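Local coordinates for protein adhesin (PDB 6VT2) that probably mediates bacterial adhesion by binding sialoglycans through tandem Siglec-like modules of a serine-rich repeat adhesin, at residues A[205-210]-A[299-304]. Numbering follows the deposited sequence.
Sequences PVFVDE and FKVRAT
Pro205 lies against Ala303; their CA atoms, 5.8 Å apart, are the nearest across the segments. The pyrrolidine CB meets Ala303 CB at 3.7 Å, while its CG rests on the Ala303 carbonyl, 3.4 Å from Ala303 O. A calcium ion lies about 5 Å from the Pro205 side chain, so this end borders a metal site. Val206 turns its side chain away, and Phe207 again points inward. With CG anti to the backbone N (chi1 174°), the Phe207 ring reaches over Val301, whose CG1 sits 3.8 Å from the ring centroid and 22° off the ring normal: a CH-pi contact over the face, off centre toward the rim, with Phe207 CD2 nearest at 3.6 Å. The opposite face carries backbone of the type I turn Phe207–Glu210, including Glu210 N, which donates to Phe207 O at 3.3 Å. Phe228 stacks with the same ring from strand 222-229. No hydrogen bond joins the segments, which belong to the facing sheets of the second Siglec-like domain's beta sandwich: 206-207 bonds to 222-229, and 296-305 lies between 314-321 and 235-239. Cohesion therefore rests on van der Waals contact: apolar side chains, one CH-pi contact and a proline ring on a carbonyl.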
ATOM      1  N   PRO A 205       2.841  12.888 -15.676  1.00 12.20           N
ATOM      2  CA  PRO A 205       3.788  12.275 -14.740  1.00 10.71           C
ATOM      3  C   PRO A 205       5.030  13.132 -14.545  1.00 10.42           C
ATOM      4  O   PRO A 205       5.399  13.938 -15.399  1.00 14.14           O
ATOM      5  CB  PRO A 205       4.158  10.965 -15.426  1.00 13.66           C
ATOM      6  CG  PRO A 205       2.981  10.621 -16.318  1.00 12.14           C
ATOM      7  CD  PRO A 205       2.471  11.965 -16.757  1.00 13.84           C
ATOM      8  N   VAL A 206       5.683  12.880 -13.418  1.00 10.62           N
ATOM      9  CA  VAL A 206       6.848  13.602 -12.970  1.00 10.02           C
ATOM     10  C   VAL A 206       8.031  12.637 -12.983  1.00 10.70           C
ATOM     11  O   VAL A 206       7.940  11.518 -12.448  1.00 10.92           O
ATOM     12  CB  VAL A 206       6.662  14.172 -11.562  1.00 12.54           C
ATOM     13  CG1 VAL A 206       7.979  14.778 -11.078  1.00 16.55           C
ATOM     14  CG2 VAL A 206       5.563  15.181 -11.545  1.00 17.73           C
ATOM     15  N   PHE A 207       9.152  13.106 -13.546  1.00 12.32           N
ATOM     16  CA  PHE A 207      10.447  12.402 -13.535  1.00 11.42           C
ATOM     17  C   PHE A 207      11.218  12.960 -12.359  1.00  9.66           C
ATOM     18  O   PHE A 207      11.713  14.100 -12.396  1.00 12.95           O
ATOM     19  CB  PHE A 207      11.172  12.569 -14.862  1.00 11.49           C
ATOM     20  CG  PHE A 207      12.565  11.993 -14.876  1.00 11.20           C
ATOM     21  CD1 PHE A 207      12.856  10.820 -14.231  1.00 12.27           C
ATOM     22  CD2 PHE A 207      13.559  12.645 -15.566  1.00 11.84           C
ATOM     23  CE1 PHE A 207      14.117  10.301 -14.277  1.00 13.01           C
ATOM     24  CE2 PHE A 207      14.866  12.134 -15.578  1.00 11.23           C
ATOM     25  CZ  PHE A 207      15.121  10.975 -14.953  1.00 13.36           C
ATOM     26  N   VAL A 208      11.299  12.166 -11.299  1.00 11.72           N
ATOM     27  CA  VAL A 208      11.929  12.640 -10.075  1.00 12.46           C
ATOM     28  C   VAL A 208      13.402  13.003 -10.282  1.00 12.29           C
ATOM     29  O   VAL A 208      13.930  13.922  -9.646  1.00 14.48           O
ATOM     30  CB  VAL A 208      11.767  11.554  -9.005  1.00 16.84           C
ATOM     31  CG1 VAL A 208      12.511  11.961  -7.758  1.00 16.63           C
ATOM     32  CG2 VAL A 208      10.338  11.274  -8.722  1.00 15.07           C
ATOM     33  N   ASP A 209      14.104  12.280 -11.144  1.00 13.49           N
ATOM     34  CA  ASP A 209      15.538  12.452 -11.311  1.00 11.75           C
ATOM     35  C   ASP A 209      15.897  13.397 -12.456  1.00 12.01           C
ATOM     36  O   ASP A 209      17.011  13.352 -12.983  1.00 12.68           O
ATOM     37  CB  ASP A 209      16.145  11.052 -11.461  1.00 11.99           C
ATOM     38  CG  ASP A 209      15.954  10.219 -10.216  1.00 13.59           C
ATOM     39  OD1 ASP A 209      16.512  10.601  -9.159  1.00 13.79           O
ATOM     40  OD2 ASP A 209      15.175   9.233 -10.231  1.00 14.89           O
ATOM     41  N   GLU A 210      14.973  14.274 -12.849  1.00 11.22           N
ATOM     42  CA  GLU A 210      15.267  15.240 -13.882  1.00 12.02           C
ATOM     43  C   GLU A 210      16.521  16.000 -13.539  1.00 13.91           C
ATOM     44  O   GLU A 210      16.663  16.475 -12.413  1.00 15.14           O
ATOM     45  CB  GLU A 210      14.084  16.198 -14.025  1.00 11.38           C
ATOM     46  CG  GLU A 210      14.345  17.209 -15.077  1.00 15.59           C
ATOM     47  CD  GLU A 210      13.195  18.227 -15.248  1.00 17.16           C
ATOM     48  OE1 GLU A 210      12.185  18.136 -14.506  1.00 23.01           O
ATOM     49  OE2 GLU A 210      13.337  19.057 -16.141  1.00 19.59           O
ATOM     50  N   PHE A 299      20.184  12.096 -22.191  1.00 11.27           N
ATOM     51  CA  PHE A 299      18.957  11.416 -22.529  1.00 12.21           C
ATOM     52  C   PHE A 299      17.779  12.345 -22.337  1.00 10.22           C
ATOM     53  O   PHE A 299      17.826  13.284 -21.543  1.00 11.53           O
ATOM     54  CB  PHE A 299      18.753  10.187 -21.632  1.00 13.25           C
ATOM     55  CG  PHE A 299      19.822   9.165 -21.759  1.00  9.66           C
ATOM     56  CD1 PHE A 299      20.955   9.232 -20.966  1.00 10.26           C
ATOM     57  CD2 PHE A 299      19.710   8.136 -22.643  1.00 13.79           C
ATOM     58  CE1 PHE A 299      21.957   8.329 -21.085  1.00 13.84           C
ATOM     59  CE2 PHE A 299      20.691   7.171 -22.717  1.00 13.17           C
ATOM     60  CZ  PHE A 299      21.834   7.283 -21.951  1.00 13.63           C
ATOM     61  N   LYS A 300      16.685  11.988 -22.994  1.00 11.13           N
ATOM     62  CA  LYS A 300      15.409  12.649 -22.797  1.00 11.87           C
ATOM     63  C   LYS A 300      14.410  11.538 -22.544  1.00 12.37           C
ATOM     64  O   LYS A 300      14.306  10.581 -23.325  1.00 11.97           O
ATOM     65  CB  LYS A 300      15.043  13.485 -24.044  1.00 13.55           C
ATOM     66  CG  LYS A 300      16.052  14.632 -24.300  1.00 17.96           C
ATOM     67  CD  LYS A 300      15.453  15.765 -25.097  1.00 34.89           C
ATOM     68  CE  LYS A 300      15.138  15.369 -26.540  1.00 41.45           C
ATOM     69  NZ  LYS A 300      14.173  16.325 -27.184  1.00 44.66           N
ATOM     70  N   VAL A 301      13.642  11.685 -21.492  1.00 10.58           N
ATOM     71  CA  VAL A 301      12.657  10.688 -21.107  1.00 10.29           C
ATOM     72  C   VAL A 301      11.313  11.391 -20.947  1.00 11.78           C
ATOM     73  O   VAL A 301      11.238  12.525 -20.471  1.00 10.90           O
ATOM     74  CB  VAL A 301      13.090   9.928 -19.835  1.00 11.64           C
ATOM     75  CG1 VAL A 301      13.169  10.846 -18.634  1.00 12.91           C
ATOM     76  CG2 VAL A 301      12.198   8.779 -19.645  1.00 11.63           C
ATOM     77  N   ARG A 302      10.280  10.709 -21.335  1.00 11.26           N
ATOM     78  CA  ARG A 302       8.898  11.110 -21.115  1.00 11.50           C
ATOM     79  C   ARG A 302       8.136   9.964 -20.444  1.00 12.99           C
ATOM     80  O   ARG A 302       8.496   8.787 -20.576  1.00 13.00           O
ATOM     81  CB  ARG A 302       8.201  11.398 -22.429  1.00 14.58           C
ATOM     82  CG  ARG A 302       8.770  12.490 -23.242  1.00 15.07           C
ATOM     83  CD  ARG A 302       8.086  12.547 -24.626  1.00 18.42           C
ATOM     84  NE  ARG A 302       8.647  13.617 -25.451  1.00 18.35           N
ATOM     85  CZ  ARG A 302       8.144  14.854 -25.490  1.00 17.87           C
ATOM     86  NH1 ARG A 302       7.062  15.162 -24.758  1.00 19.61           N
ATOM     87  NH2 ARG A 302       8.693  15.748 -26.254  1.00 22.70           N
ATOM     88  N   ALA A 303       7.088  10.278 -19.707  1.00  9.74           N
ATOM     89  CA  ALA A 303       6.262   9.256 -19.075  1.00  9.31           C
ATOM     90  C   ALA A 303       4.813   9.661 -19.320  1.00 12.75           C
ATOM     91  O   ALA A 303       4.487  10.844 -19.370  1.00 12.18           O
ATOM     92  CB  ALA A 303       6.551   9.080 -17.597  1.00 13.20           C
ATOM     93  N   THR A 304       3.971   8.658 -19.512  1.00 11.14           N
ATOM     94  CA  THR A 304       2.567   8.865 -19.807  1.00 12.57           C
ATOM     95  C   THR A 304       1.718   8.171 -18.757  1.00 15.50           C
ATOM     96  O   THR A 304       2.043   7.069 -18.317  1.00 13.22           O
ATOM     97  CB  THR A 304       2.262   8.295 -21.184  1.00 15.74           C
ATOM     98  OG1 THR A 304       3.028   8.942 -22.173  1.00 16.53           O
ATOM     99  CG2 THR A 304       0.762   8.531 -21.550  1.00 18.46           C
TER